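Local coordinates for protein cytochrome c6 (Synechococcus sp., PDB 4EIE) that carries a covalently bound heme c and probably transfers electrons in photosynthetic electron transport, at residues Ala7-Phe10 with Glu11-Ala15; Gly16-Asn20 with Gly21-Val25; Ser59-Gly62 with Asp63-Ser67; Ser66-Glu69 with Ile70-Ser74. All coordinates share one frame; numbering follows the deposited sequence. Where two conformers were deposited one is given.

Four local contacts of a small all-helical cytochrome c illustrate how chemistry follows place in a fold. Contacts 1 and 2 run in series through the heme-attachment region and touch where Phe10 CZ lies 3.4 Å from His18 O; each combines a buried thioether cysteine with an exposed side that meets a sodium ion. Contact 3, a loop turn, reaches the heme mainly through Tyr61, without a covalent bond; its exposed Lys64 and Asp63 side is bridged by waters, with a sodium ion on Asp63 O. Contact 4 shares Ser66 and Ser67 with it and begins helix 67-82, whose Val73 packs on Ile9 of contact 1. Contacts 2 and 4 lie on opposite sides of the chain's centre.

Contact 1: residues Ala7-Phe10 with Glu11-Ala15; sequences AQIF and EAHCA. With NA (sodium ion), chain H; HEC (heme c), chain B.
The end of helix 5-13 leads directly into the CXXCH heme-attachment motif of the cytochromes c, and Phe10 meets Cys14, its first cysteine, across this junction. Cys14 CB sits over one face of the Phe10 ring, 3.7 Å from the centroid, as a CH-pi contact, while SG stands obliquely to the same ring in a sulfur-aromatic contact. Phe10 turns its CG anti to the backbone N (chi1 -171°), which carries the ring along the helix toward Cys14 and Ala15. Elsewhere the ring meets Tyr76 and Trp85, so it joins the helix end to the C-terminal part of the chain. The backbone closes around one oxygen: Phe10 O accepts from Cys14 N at 2.8 Å and from Ala15 N at 3.0 Å, the two donors arriving from opposite faces of the carbonyl plane. One turn earlier, on the solvent side, Gln8 OE1 and Glu11 OE1 both bind the same sodium ion, each at 2.4 Å, with the amide and carboxylate planes 88° apart. A water bound to the same ion donates to Gln8 O, tying the ion to the backbone as well. At the buried end, Cys14 SG forms the 1.8 Å thioether bond to heme CAB.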
loop_
_atom_site.group_PDB
_atom_site.type_symbol
_atom_site.label_atom_id
_atom_site.label_comp_id
_atom_site.label_asym_id
_atom_site.label_seq_id
_atom_site.Cartn_x
_atom_site.Cartn_y
_atom_site.Cartn_z
ATOM N N ALA A 7 -5.678 -3.390 8.275
ATOM C CA ALA A 7 -4.445 -3.926 8.845
ATOM C C ALA A 7 -4.305 -5.423 8.585
ATOM O O ALA A 7 -3.226 -5.913 8.318
ATOM C CB ALA A 7 -4.356 -3.607 10.327
ATOM N N GLN A 8 -5.413 -6.163 8.760
ATOM C CA GLN A 8 -5.390 -7.587 8.525
ATOM C C GLN A 8 -5.050 -7.929 7.062
ATOM O O GLN A 8 -4.257 -8.824 6.779
ATOM C CB GLN A 8 -6.727 -8.211 8.919
ATOM C CG GLN A 8 -7.036 -8.146 10.395
ATOM C CD GLN A 8 -6.039 -8.900 11.229
ATOM O OE1 GLN A 8 -5.686 -10.042 10.925
ATOM N NE2 GLN A 8 -5.535 -8.249 12.264
ATOM N N ILE A 9 -5.660 -7.183 6.140
ATOM C CA ILE A 9 -5.382 -7.397 4.741
ATOM C C ILE A 9 -3.910 -7.112 4.462
ATOM O O ILE A 9 -3.226 -7.832 3.747
ATOM C CB ILE A 9 -6.296 -6.488 3.883
ATOM C CG1 ILE A 9 -7.750 -6.902 4.002
ATOM C CG2 ILE A 9 -5.859 -6.507 2.399
ATOM C CD1 ILE A 9 -8.712 -5.794 3.655
ATOM N N PHE A 10 -3.410 -6.013 5.045
ATOM C CA PHE A 10 -2.023 -5.635 4.878
ATOM C C PHE A 10 -1.102 -6.749 5.367
ATOM O O PHE A 10 -0.156 -7.136 4.687
ATOM C CB PHE A 10 -1.718 -4.313 5.616
ATOM C CG PHE A 10 -0.349 -3.782 5.296
ATOM C CD1 PHE A 10 -0.177 -2.934 4.183
ATOM C CD2 PHE A 10 0.741 -4.112 6.035
ATOM C CE1 PHE A 10 1.091 -2.461 3.864
ATOM C CE2 PHE A 10 1.995 -3.614 5.714
ATOM C CZ PHE A 10 2.153 -2.821 4.649
ATOM N N GLU A 11 -1.377 -7.281 6.551
ATOM C CA GLU A 11 -0.577 -8.367 7.109
ATOM C C GLU A 11 -0.565 -9.586 6.235
ATOM O O GLU A 11 0.479 -10.233 6.115
ATOM C CB GLU A 11 -1.120 -8.752 8.471
ATOM C CG GLU A 11 -0.902 -7.655 9.498
ATOM C CD GLU A 11 -1.776 -7.781 10.724
ATOM O OE1 GLU A 11 -2.654 -8.665 10.829
ATOM O OE2 GLU A 11 -1.565 -6.951 11.635
ATOM N N ALA A 12 -1.702 -9.876 5.594
ATOM C CA ALA A 12 -1.836 -11.079 4.820
ATOM C C ALA A 12 -1.317 -10.957 3.400
ATOM O O ALA A 12 -0.940 -11.974 2.822
ATOM C CB ALA A 12 -3.292 -11.521 4.769
ATOM N N HIS A 13 -1.279 -9.744 2.828
ATOM C CA HIS A 13 -1.017 -9.604 1.414
ATOM C C HIS A 13 0.088 -8.615 1.077
ATOM O O HIS A 13 0.534 -8.617 -0.058
ATOM C CB HIS A 13 -2.255 -9.137 0.670
ATOM C CG HIS A 13 -3.328 -10.140 0.723
ATOM N ND1 HIS A 13 -3.332 -11.238 -0.108
ATOM C CD2 HIS A 13 -4.363 -10.275 1.569
ATOM C CE1 HIS A 13 -4.358 -12.010 0.208
ATOM N NE2 HIS A 13 -5.005 -11.437 1.209
ATOM N N CYS A 14 0.536 -7.805 2.017
ATOM C CA CYS A 14 1.458 -6.718 1.693
ATOM C C CYS A 14 2.739 -6.749 2.514
ATOM O O CYS A 14 3.767 -6.261 2.069
ATOM C CB CYS A 14 0.789 -5.341 1.905
ATOM S SG CYS A 14 -0.885 -5.196 1.260
ATOM N N ALA A 15 2.652 -7.284 3.730
ATOM C CA ALA A 15 3.754 -7.252 4.667
ATOM C C ALA A 15 4.948 -8.073 4.234
ATOM O O ALA A 15 6.026 -7.873 4.778
ATOM C CB ALA A 15 3.259 -7.680 6.059
HETATM NA NA NA H . -3.483 -10.914 10.849
HETATM FE FE HEC B . 3.758 -2.668 -2.951
HETATM C CHA HEC B . 5.193 0.061 -4.326
HETATM C CHB HEC B . 1.314 -0.716 -1.598
HETATM C CHC HEC B . 2.110 -5.448 -1.884
HETATM C CHD HEC B . 6.371 -4.556 -3.943
HETATM N NA HEC B . 3.391 -0.726 -2.916
HETATM C C1A HEC B . 4.122 0.277 -3.508
HETATM C C2A HEC B . 3.560 1.559 -3.219
HETATM C C3A HEC B . 2.450 1.342 -2.458
HETATM C C4A HEC B . 2.337 -0.078 -2.295
HETATM C CMA HEC B . 1.474 2.347 -1.914
HETATM C CAA HEC B . 4.134 2.886 -3.655
HETATM C CBA HEC B . 5.245 3.327 -2.708
HETATM C CGA HEC B . 5.996 4.552 -3.138
HETATM O O1A HEC B . 5.899 5.000 -4.281
HETATM O O2A HEC B . 6.815 5.107 -2.315
HETATM N NB HEC B . 2.051 -3.026 -1.982
HETATM C C1B HEC B . 1.186 -2.097 -1.491
HETATM C C2B HEC B . 0.055 -2.737 -0.845
HETATM C C3B HEC B . 0.231 -4.058 -1.012
HETATM C C4B HEC B . 1.504 -4.228 -1.695
HETATM C CMB HEC B . -1.031 -2.029 -0.121
HETATM C CAB HEC B . -0.637 -5.241 -0.568
HETATM C CBB HEC B . -1.974 -5.271 -1.206
HETATM N NC HEC B . 4.179 -4.616 -2.940
HETATM C C1C HEC B . 3.426 -5.593 -2.370
HETATM C C2C HEC B . 4.159 -6.825 -2.317
HETATM C C3C HEC B . 5.355 -6.583 -2.864
HETATM C C4C HEC B . 5.366 -5.196 -3.284
HETATM C CMC HEC B . 3.655 -8.068 -1.602
HETATM C CAC HEC B . 6.558 -7.511 -3.008
HETATM C CBC HEC B . 6.281 -8.738 -3.741
HETATM N ND HEC B . 5.435 -2.327 -3.951
HETATM C C1D HEC B . 6.384 -3.241 -4.361
HETATM C C2D HEC B . 7.318 -2.691 -5.252
HETATM C C3D HEC B . 6.941 -1.368 -5.427
HETATM C C4D HEC B . 5.818 -1.154 -4.584
HETATM C CMD HEC B . 8.451 -3.408 -5.924
HETATM C CAD HEC B . 7.566 -0.365 -6.357
HETATM C CBD HEC B . 6.770 -0.288 -7.655
HETATM C CGD HEC B . 7.500 0.618 -8.616
HETATM O O1D HEC B . 8.290 0.164 -9.440
HETATM O O2D HEC B . 7.404 1.820 -8.500
HETATM O O HOH W 1 -3.974 -11.104 8.380
#

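Contact 2: residues Gly16-Asn20 with Gly21-Val25; sequences GCHLN and GGNIV. With NA (sodium ion), chain I; HEC (heme c), chain B.
His18 ND1 donates to Gly22 O over 2.8 Å, with the oxygen in the ring plane and ND1 in the carbonyl plane. Together with the 2.0 Å bond from NE2 to the heme iron, it holds the imidazole in its rotation; Met58 supplies the other axial ligand. Hydrogen bonding to the carbonyl would probably make the histidine a stronger donor to the iron. Cys17 and His18 complete the cytochrome c CXXCH motif, Cys17 SG forming a 1.8 Å thioether bond with heme CAC. Cys17 O receives Ile24 N at 3.0 Å, drawing the loop back across the short helix. CG of Asn23 is anti to the backbone N (chi1 -172°), setting the amide alongside His18, turned 76° from the ring; OD1 accepts from Val25 N in an Asx turn and from Arg26 N, while ND2 donates to Lys29 O. An alanine here is likely to leave the Val25 and Arg26 amides and the Lys29 carbonyl without these partners. Beside the thioether, Val25 CG2 packs against Cys17 SG at 3.9 Å.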
loop_
_atom_site.group_PDB
_atom_site.type_symbol
_atom_site.label_atom_id
_atom_site.label_comp_id
_atom_site.label_asym_id
_atom_site.label_seq_id
_atom_site.Cartn_x
_atom_site.Cartn_y
_atom_site.Cartn_z
ATOM N N GLY A 16 4.791 -8.993 3.293
ATOM C CA GLY A 16 5.938 -9.705 2.815
ATOM C C GLY A 16 6.992 -8.772 2.250
ATOM O O GLY A 16 8.186 -9.034 2.372
ATOM N N CYS A 17 6.563 -7.673 1.611
ATOM C CA CYS A 17 7.491 -6.718 1.043
ATOM C C CYS A 17 7.533 -5.397 1.774
ATOM O O CYS A 17 8.521 -4.668 1.636
ATOM C CB CYS A 17 7.114 -6.437 -0.404
ATOM S SG CYS A 17 7.205 -7.988 -1.344
ATOM N N HIS A 18 6.473 -5.070 2.504
ATOM C CA HIS A 18 6.282 -3.746 3.052
ATOM C C HIS A 18 6.100 -3.766 4.585
ATOM O O HIS A 18 5.474 -2.864 5.145
ATOM C CB HIS A 18 5.086 -3.022 2.454
ATOM C CG HIS A 18 5.170 -2.776 0.972
ATOM N ND1 HIS A 18 6.090 -1.959 0.369
ATOM C CD2 HIS A 18 4.326 -3.159 -0.017
ATOM C CE1 HIS A 18 5.783 -1.847 -0.933
ATOM N NE2 HIS A 18 4.713 -2.547 -1.205
ATOM N N LEU A 19 6.656 -4.773 5.270
ATOM C CA LEU A 19 6.544 -4.813 6.723
ATOM C C LEU A 19 6.990 -3.463 7.295
ATOM O O LEU A 19 8.035 -2.915 6.898
ATOM C CB LEU A 19 7.416 -5.927 7.259
ATOM C CG LEU A 19 7.172 -6.271 8.725
ATOM C CD1 LEU A 19 5.821 -6.950 8.911
ATOM C CD2 LEU A 19 8.322 -7.150 9.256
ATOM N N ASN A 20 6.204 -2.941 8.250
ATOM C CA ASN A 20 6.542 -1.682 8.908
ATOM C C ASN A 20 6.705 -0.522 7.968
ATOM O O ASN A 20 7.360 0.471 8.274
ATOM C CB ASN A 20 7.751 -1.831 9.835
ATOM C CG ASN A 20 7.519 -2.844 10.904
ATOM O OD1 ASN A 20 6.449 -2.875 11.547
ATOM N ND2 ASN A 20 8.520 -3.686 11.148
ATOM N N GLY A 21 6.042 -0.602 6.829
ATOM C CA GLY A 21 6.127 0.486 5.857
ATOM C C GLY A 21 7.328 0.522 4.993
ATOM O O GLY A 21 7.526 1.486 4.270
ATOM N N GLY A 22 8.178 -0.495 5.041
ATOM C CA GLY A 22 9.337 -0.541 4.191
ATOM C C GLY A 22 9.044 -0.985 2.775
ATOM O O GLY A 22 7.897 -1.077 2.364
ATOM N N ASN A 23 10.114 -1.257 2.028
ATOM C CA ASN A 23 10.012 -1.912 0.727
ATOM C C ASN A 23 11.322 -2.644 0.553
ATOM O O ASN A 23 12.321 -2.044 0.176
ATOM C CB ASN A 23 9.758 -0.935 -0.423
ATOM C CG ASN A 23 9.472 -1.650 -1.710
ATOM O OD1 ASN A 23 9.913 -2.786 -1.886
ATOM N ND2 ASN A 23 8.718 -1.026 -2.606
ATOM N N ILE A 24 11.333 -3.935 0.831
ATOM C CA ILE A 24 12.565 -4.702 0.766
ATOM C C ILE A 24 13.007 -4.972 -0.646
ATOM O O ILE A 24 14.135 -5.450 -0.833
ATOM C CB ILE A 24 12.428 -6.003 1.591
ATOM C CG1 ILE A 24 11.430 -6.989 1.011
ATOM C CG2 ILE A 24 12.231 -5.670 3.089
ATOM C CD1 ILE A 24 11.411 -8.327 1.723
ATOM N N VAL A 25 12.131 -4.746 -1.613
ATOM C CA VAL A 25 12.397 -5.010 -3.020
ATOM C C VAL A 25 13.023 -3.802 -3.686
ATOM O O VAL A 25 14.055 -3.911 -4.335
ATOM C CB VAL A 25 11.103 -5.433 -3.719
ATOM C CG1 VAL A 25 11.384 -5.747 -5.218
ATOM C CG2 VAL A 25 10.499 -6.648 -3.018
HETATM NA NA NA I . 16.432 -3.943 -4.008
HETATM FE FE HEC B . 3.758 -2.668 -2.951
HETATM C CHA HEC B . 5.193 0.061 -4.326
HETATM C CHB HEC B . 1.314 -0.716 -1.598
HETATM C CHC HEC B . 2.110 -5.448 -1.884
HETATM C CHD HEC B . 6.371 -4.556 -3.943
HETATM N NA HEC B . 3.391 -0.726 -2.916
HETATM C C1A HEC B . 4.122 0.277 -3.508
HETATM C C2A HEC B . 3.560 1.559 -3.219
HETATM C C3A HEC B . 2.450 1.342 -2.458
HETATM C C4A HEC B . 2.337 -0.078 -2.295
HETATM C CMA HEC B . 1.474 2.347 -1.914
HETATM C CAA HEC B . 4.134 2.886 -3.655
HETATM C CBA HEC B . 5.245 3.327 -2.708
HETATM C CGA HEC B . 5.996 4.552 -3.138
HETATM O O1A HEC B . 5.899 5.000 -4.281
HETATM O O2A HEC B . 6.815 5.107 -2.315
HETATM N NB HEC B . 2.051 -3.026 -1.982
HETATM C C1B HEC B . 1.186 -2.097 -1.491
HETATM C C2B HEC B . 0.055 -2.737 -0.845
HETATM C C3B HEC B . 0.231 -4.058 -1.012
HETATM C C4B HEC B . 1.504 -4.228 -1.695
HETATM C CMB HEC B . -1.031 -2.029 -0.121
HETATM C CAB HEC B . -0.637 -5.241 -0.568
HETATM C CBB HEC B . -1.974 -5.271 -1.206
HETATM N NC HEC B . 4.179 -4.616 -2.940
HETATM C C1C HEC B . 3.426 -5.593 -2.370
HETATM C C2C HEC B . 4.159 -6.825 -2.317
HETATM C C3C HEC B . 5.355 -6.583 -2.864
HETATM C C4C HEC B . 5.366 -5.196 -3.284
HETATM C CMC HEC B . 3.655 -8.068 -1.602
HETATM C CAC HEC B . 6.558 -7.511 -3.008
HETATM C CBC HEC B . 6.281 -8.738 -3.741
HETATM N ND HEC B . 5.435 -2.327 -3.951
HETATM C C1D HEC B . 6.384 -3.241 -4.361
HETATM C C2D HEC B . 7.318 -2.691 -5.252
HETATM C C3D HEC B . 6.941 -1.368 -5.427
HETATM C C4D HEC B . 5.818 -1.154 -4.584
HETATM C CMD HEC B . 8.451 -3.408 -5.924
HETATM C CAD HEC B . 7.566 -0.365 -6.357
HETATM C CBD HEC B . 6.770 -0.288 -7.655
HETATM C CGD HEC B . 7.500 0.618 -8.616
HETATM O O1D HEC B . 8.290 0.164 -9.440
HETATM O O2D HEC B . 7.404 1.820 -8.500
HETATM O O HOH W 2 16.688 -3.276 -1.733
HETATM O O HOH W 3 16.424 -1.463 -4.144
#

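Contact 3: residues Ser59-Gly62 with Asp63-Ser67; sequences SAYG and DKLSS. With NA (sodium ion), chain J; HEC (heme c), chain B.
Ser59 and Lys64 approach each other loosely at the outer end of a turn in the loop that follows the Met58 iron ligand, a doubtful contact because both side chains adopt two conformers. Next, a water accepts from Asp63 N and donates a weak bond to Ala60 O. Tyr61 carries the centre: its carbonyl accepts from Lys64 N, well above the carbonyl plane, and from Leu65 N, nearly along the C=O axis, both at 2.9 Å. With CG anti to the carbonyl carbon (chi1 -66°), the Tyr61 ring lies alongside Leu65, CD2 being 4.0 Å from Leu65 CD1. Heme CBB sits over the centre of one ring face, 3.9 Å above its plane, and Tyr61 OH comes 3.3 Å from heme CMC. A serine in place of Tyr61 would probably open a gap against the heme edge and leave Leu65 CD1 without its aromatic neighbour. Gly62 O shares a water with Leu65 O. The two bonds to Tyr61 O thus hold the turn with the ring packed on the heme, while water and a hydrated sodium ion on Asp63 O satisfy the outer carbonyls.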
loop_
_atom_site.group_PDB
_atom_site.type_symbol
_atom_site.label_atom_id
_atom_site.label_comp_id
_atom_site.label_asym_id
_atom_site.label_seq_id
_atom_site.Cartn_x
_atom_site.Cartn_y
_atom_site.Cartn_z
ATOM N N SER A 59 2.838 -6.890 -7.960
ATOM C CA SER A 59 1.700 -7.502 -8.632
ATOM C C SER A 59 0.490 -6.578 -8.616
ATOM O O SER A 59 0.309 -5.743 -7.743
ATOM C CB SER A 59 1.253 -8.746 -7.834
ATOM O OG SER A 59 2.196 -9.790 -7.943
ATOM N N ALA A 60 -0.386 -6.827 -9.567
ATOM C CA ALA A 60 -1.781 -6.341 -9.511
ATOM C C ALA A 60 -2.562 -7.149 -8.495
ATOM O O ALA A 60 -2.420 -8.368 -8.412
ATOM C CB ALA A 60 -2.398 -6.495 -10.881
ATOM N N TYR A 61 -3.406 -6.475 -7.740
ATOM C CA TYR A 61 -4.301 -7.139 -6.799
ATOM C C TYR A 61 -5.750 -7.040 -7.216
ATOM O O TYR A 61 -6.615 -7.580 -6.510
ATOM C CB TYR A 61 -4.110 -6.631 -5.358
ATOM C CG TYR A 61 -2.751 -7.013 -4.821
ATOM C CD1 TYR A 61 -1.617 -6.284 -5.135
ATOM C CD2 TYR A 61 -2.594 -8.160 -4.051
ATOM C CE1 TYR A 61 -0.363 -6.687 -4.724
ATOM C CE2 TYR A 61 -1.339 -8.583 -3.647
ATOM C CZ TYR A 61 -0.243 -7.863 -3.985
ATOM O OH TYR A 61 1.040 -8.258 -3.639
ATOM N N GLY A 62 -6.067 -6.447 -8.367
ATOM C CA GLY A 62 -7.462 -6.299 -8.736
ATOM C C GLY A 62 -8.214 -7.588 -8.997
ATOM O O GLY A 62 -9.453 -7.561 -8.963
ATOM N N ASP A 63 -7.529 -8.700 -9.297
ATOM C CA ASP A 63 -8.188 -9.988 -9.402
ATOM C C ASP A 63 -7.893 -10.893 -8.214
ATOM O O ASP A 63 -8.192 -12.076 -8.264
ATOM C CB ASP A 63 -7.734 -10.707 -10.670
ATOM C CG ASP A 63 -8.119 -9.961 -11.908
ATOM O OD1 ASP A 63 -9.180 -9.313 -11.946
ATOM O OD2 ASP A 63 -7.339 -10.041 -12.853
ATOM N N LYS A 64 -7.340 -10.331 -7.137
ATOM C CA LYS A 64 -6.980 -11.051 -5.907
ATOM C C LYS A 64 -7.671 -10.610 -4.650
ATOM O O LYS A 64 -7.802 -11.417 -3.741
ATOM C CB LYS A 64 -5.434 -10.899 -5.622
ATOM C CG LYS A 64 -4.542 -11.472 -6.730
ATOM C CD LYS A 64 -3.046 -11.181 -6.457
ATOM C CE LYS A 64 -2.130 -11.344 -7.660
ATOM N NZ LYS A 64 -1.781 -12.637 -8.077
ATOM N N LEU A 65 -7.941 -9.315 -4.548
ATOM C CA LEU A 65 -8.644 -8.671 -3.453
ATOM C C LEU A 65 -9.872 -7.975 -4.034
ATOM O O LEU A 65 -9.819 -7.462 -5.120
ATOM C CB LEU A 65 -7.728 -7.637 -2.783
ATOM C CG LEU A 65 -6.519 -8.230 -2.079
ATOM C CD1 LEU A 65 -5.632 -7.057 -1.625
ATOM C CD2 LEU A 65 -6.911 -9.096 -0.896
ATOM N N SER A 66 -10.947 -7.945 -3.268
ATOM C CA SER A 66 -12.138 -7.273 -3.706
ATOM C C SER A 66 -11.934 -5.763 -3.702
ATOM O O SER A 66 -11.029 -5.244 -3.069
ATOM C CB SER A 66 -13.316 -7.617 -2.856
ATOM O OG SER A 66 -13.110 -7.044 -1.554
ATOM N N SER A 67 -12.847 -5.056 -4.348
ATOM C CA SER A 67 -12.811 -3.617 -4.288
ATOM C C SER A 67 -12.854 -3.118 -2.849
ATOM O O SER A 67 -12.150 -2.181 -2.521
ATOM C CB SER A 67 -14.002 -3.066 -5.084
ATOM O OG SER A 67 -13.907 -3.422 -6.462
HETATM NA NA NA J . -9.225 -14.142 -8.869
HETATM FE FE HEC B . 3.758 -2.668 -2.951
HETATM C CHA HEC B . 5.193 0.061 -4.326
HETATM C CHB HEC B . 1.314 -0.716 -1.598
HETATM C CHC HEC B . 2.110 -5.448 -1.884
HETATM C CHD HEC B . 6.371 -4.556 -3.943
HETATM N NA HEC B . 3.391 -0.726 -2.916
HETATM C C1A HEC B . 4.122 0.277 -3.508
HETATM C C2A HEC B . 3.560 1.559 -3.219
HETATM C C3A HEC B . 2.450 1.342 -2.458
HETATM C C4A HEC B . 2.337 -0.078 -2.295
HETATM C CMA HEC B . 1.474 2.347 -1.914
HETATM C CAA HEC B . 4.134 2.886 -3.655
HETATM C CBA HEC B . 5.245 3.327 -2.708
HETATM C CGA HEC B . 5.996 4.552 -3.138
HETATM O O1A HEC B . 5.899 5.000 -4.281
HETATM O O2A HEC B . 6.815 5.107 -2.315
HETATM N NB HEC B . 2.051 -3.026 -1.982
HETATM C C1B HEC B . 1.186 -2.097 -1.491
HETATM C C2B HEC B . 0.055 -2.737 -0.845
HETATM C C3B HEC B . 0.231 -4.058 -1.012
HETATM C C4B HEC B . 1.504 -4.228 -1.695
HETATM C CMB HEC B . -1.031 -2.029 -0.121
HETATM C CAB HEC B . -0.637 -5.241 -0.568
HETATM C CBB HEC B . -1.974 -5.271 -1.206
HETATM N NC HEC B . 4.179 -4.616 -2.940
HETATM C C1C HEC B . 3.426 -5.593 -2.370
HETATM C C2C HEC B . 4.159 -6.825 -2.317
HETATM C C3C HEC B . 5.355 -6.583 -2.864
HETATM C C4C HEC B . 5.366 -5.196 -3.284
HETATM C CMC HEC B . 3.655 -8.068 -1.602
HETATM C CAC HEC B . 6.558 -7.511 -3.008
HETATM C CBC HEC B . 6.281 -8.738 -3.741
HETATM N ND HEC B . 5.435 -2.327 -3.951
HETATM C C1D HEC B . 6.384 -3.241 -4.361
HETATM C C2D HEC B . 7.318 -2.691 -5.252
HETATM C C3D HEC B . 6.941 -1.368 -5.427
HETATM C C4D HEC B . 5.818 -1.154 -4.584
HETATM C CMD HEC B . 8.451 -3.408 -5.924
HETATM C CAD HEC B . 7.566 -0.365 -6.357
HETATM C CBD HEC B . 6.770 -0.288 -7.655
HETATM C CGD HEC B . 7.500 0.618 -8.616
HETATM O O1D HEC B . 8.290 0.164 -9.440
HETATM O O2D HEC B . 7.404 1.820 -8.500
HETATM O O HOH W 4 0.554 -11.867 -9.953
HETATM O O HOH W 5 -4.730 -9.378 -9.689
HETATM O O HOH W 6 -10.855 -6.104 -7.183
HETATM O O HOH W 7 -11.149 -13.085 -10.297
HETATM O O HOH W 8 -7.561 -14.408 -10.742
HETATM O O HOH W 9 -7.410 -15.059 -7.294
#

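Contact 4: residues Ser66-Glu69 with Ile70-Ser74; sequences SSEE and IQAVS
Ile70 gives both its amide and its side chain to Ser66 O: Ile70 N donates to it at 2.9 Å, and Ile70 CG1 rests 3.3 Å from the same oxygen. CG1 is placed there by standing anti to the carbonyl carbon, beside the backbone N (chi1 -65°). The i to i+4 bonds continue residue by residue, with Gln71 N bonded to Ser67 O, Ala72 N to Glu68 O and Val73 N to Glu69 O. Gln71 bends at chi2, and a water donates both to its OE1 and to Ser67 O, bridging side chain and backbone on the outer surface. What holds the first turn in place is a capping box at the start of helix 67-82. Ser66 OG accepts from Glu69 N at 3.0 Å, and Glu69 OE1 returns the bond by accepting from Ser66 N at 2.8 Å through its anti lone pair. The glutamate chain runs extended beyond CG to get there, and its negative charge beside the helix N-terminus would probably be favoured by the helix dipole. Glu68 OE1 is held by Gln5 NE2 of helix 5-13, against which Ala72 also packs. On the buried side Val73 touches Ile9 and Cys14, while Ile70 and Ser74 face helix 44-53. Ser74 OG turns back to donate to Ile70 O at 2.8 Å, on the opposite face of that carbonyl from Ser74 N.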
loop_
_atom_site.group_PDB
_atom_site.type_symbol
_atom_site.label_atom_id
_atom_site.label_comp_id
_atom_site.label_asym_id
_atom_site.label_seq_id
_atom_site.Cartn_x
_atom_site.Cartn_y
_atom_site.Cartn_z
ATOM N N SER A 66 -10.947 -7.945 -3.268
ATOM C CA SER A 66 -12.138 -7.273 -3.706
ATOM C C SER A 66 -11.934 -5.763 -3.702
ATOM O O SER A 66 -11.029 -5.244 -3.069
ATOM C CB SER A 66 -13.316 -7.617 -2.856
ATOM O OG SER A 66 -13.110 -7.044 -1.554
ATOM N N SER A 67 -12.847 -5.056 -4.348
ATOM C CA SER A 67 -12.811 -3.617 -4.288
ATOM C C SER A 67 -12.854 -3.118 -2.849
ATOM O O SER A 67 -12.150 -2.181 -2.521
ATOM C CB SER A 67 -14.002 -3.066 -5.084
ATOM O OG SER A 67 -13.907 -3.422 -6.462
ATOM N N GLU A 68 -13.682 -3.719 -2.022
ATOM C CA GLU A 68 -13.804 -3.294 -0.648
ATOM C C GLU A 68 -12.528 -3.549 0.106
ATOM O O GLU A 68 -12.096 -2.712 0.891
ATOM C CB GLU A 68 -14.993 -3.946 0.053
ATOM C CG GLU A 68 -15.227 -3.564 1.493
ATOM C CD GLU A 68 -14.311 -4.205 2.522
ATOM O OE1 GLU A 68 -13.799 -5.342 2.353
ATOM O OE2 GLU A 68 -14.148 -3.557 3.594
ATOM N N GLU A 69 -11.893 -4.688 -0.121
ATOM C CA GLU A 69 -10.625 -5.000 0.536
ATOM C C GLU A 69 -9.546 -4.003 0.087
ATOM O O GLU A 69 -8.731 -3.569 0.887
ATOM C CB GLU A 69 -10.167 -6.405 0.206
ATOM C CG GLU A 69 -10.945 -7.481 0.968
ATOM C CD GLU A 69 -10.604 -8.889 0.492
ATOM O OE1 GLU A 69 -10.617 -9.157 -0.723
ATOM O OE2 GLU A 69 -10.336 -9.757 1.361
ATOM N N ILE A 70 -9.510 -3.689 -1.194
ATOM C CA ILE A 70 -8.546 -2.727 -1.716
ATOM C C ILE A 70 -8.747 -1.348 -1.081
ATOM O O ILE A 70 -7.796 -0.703 -0.675
ATOM C CB ILE A 70 -8.544 -2.714 -3.237
ATOM C CG1 ILE A 70 -8.053 -4.043 -3.787
ATOM C CG2 ILE A 70 -7.734 -1.528 -3.748
ATOM C CD1 ILE A 70 -8.187 -4.230 -5.282
ATOM N N GLN A 71 -9.997 -0.936 -0.937
ATOM C CA GLN A 71 -10.251 0.327 -0.253
ATOM C C GLN A 71 -9.767 0.276 1.177
ATOM O O GLN A 71 -9.166 1.247 1.645
ATOM C CB GLN A 71 -11.737 0.709 -0.293
ATOM C CG GLN A 71 -12.259 1.047 -1.640
ATOM C CD GLN A 71 -11.671 2.293 -2.223
ATOM O OE1 GLN A 71 -11.063 2.253 -3.304
ATOM N NE2 GLN A 71 -11.776 3.379 -1.512
ATOM N N ALA A 72 -10.055 -0.819 1.884
ATOM C CA ALA A 72 -9.690 -0.872 3.262
ATOM C C ALA A 72 -8.166 -0.847 3.466
ATOM O O ALA A 72 -7.659 -0.138 4.325
ATOM C CB ALA A 72 -10.282 -2.109 3.927
ATOM N N VAL A 73 -7.443 -1.640 2.685
ATOM C CA VAL A 73 -5.991 -1.666 2.852
ATOM C C VAL A 73 -5.388 -0.309 2.413
ATOM O O VAL A 73 -4.387 0.128 2.964
ATOM C CB VAL A 73 -5.354 -2.861 2.159
ATOM C CG1 VAL A 73 -5.295 -2.739 0.623
ATOM C CG2 VAL A 73 -3.959 -3.102 2.720
ATOM N N SER A 74 -5.996 0.334 1.426
ATOM C CA SER A 74 -5.506 1.599 0.961
ATOM C C SER A 74 -5.649 2.675 2.021
ATOM O O SER A 74 -4.754 3.490 2.208
ATOM C CB SER A 74 -6.184 2.005 -0.348
ATOM O OG SER A 74 -5.839 1.101 -1.397
HETATM O O HOH W 10 -11.223 -0.354 -4.683
#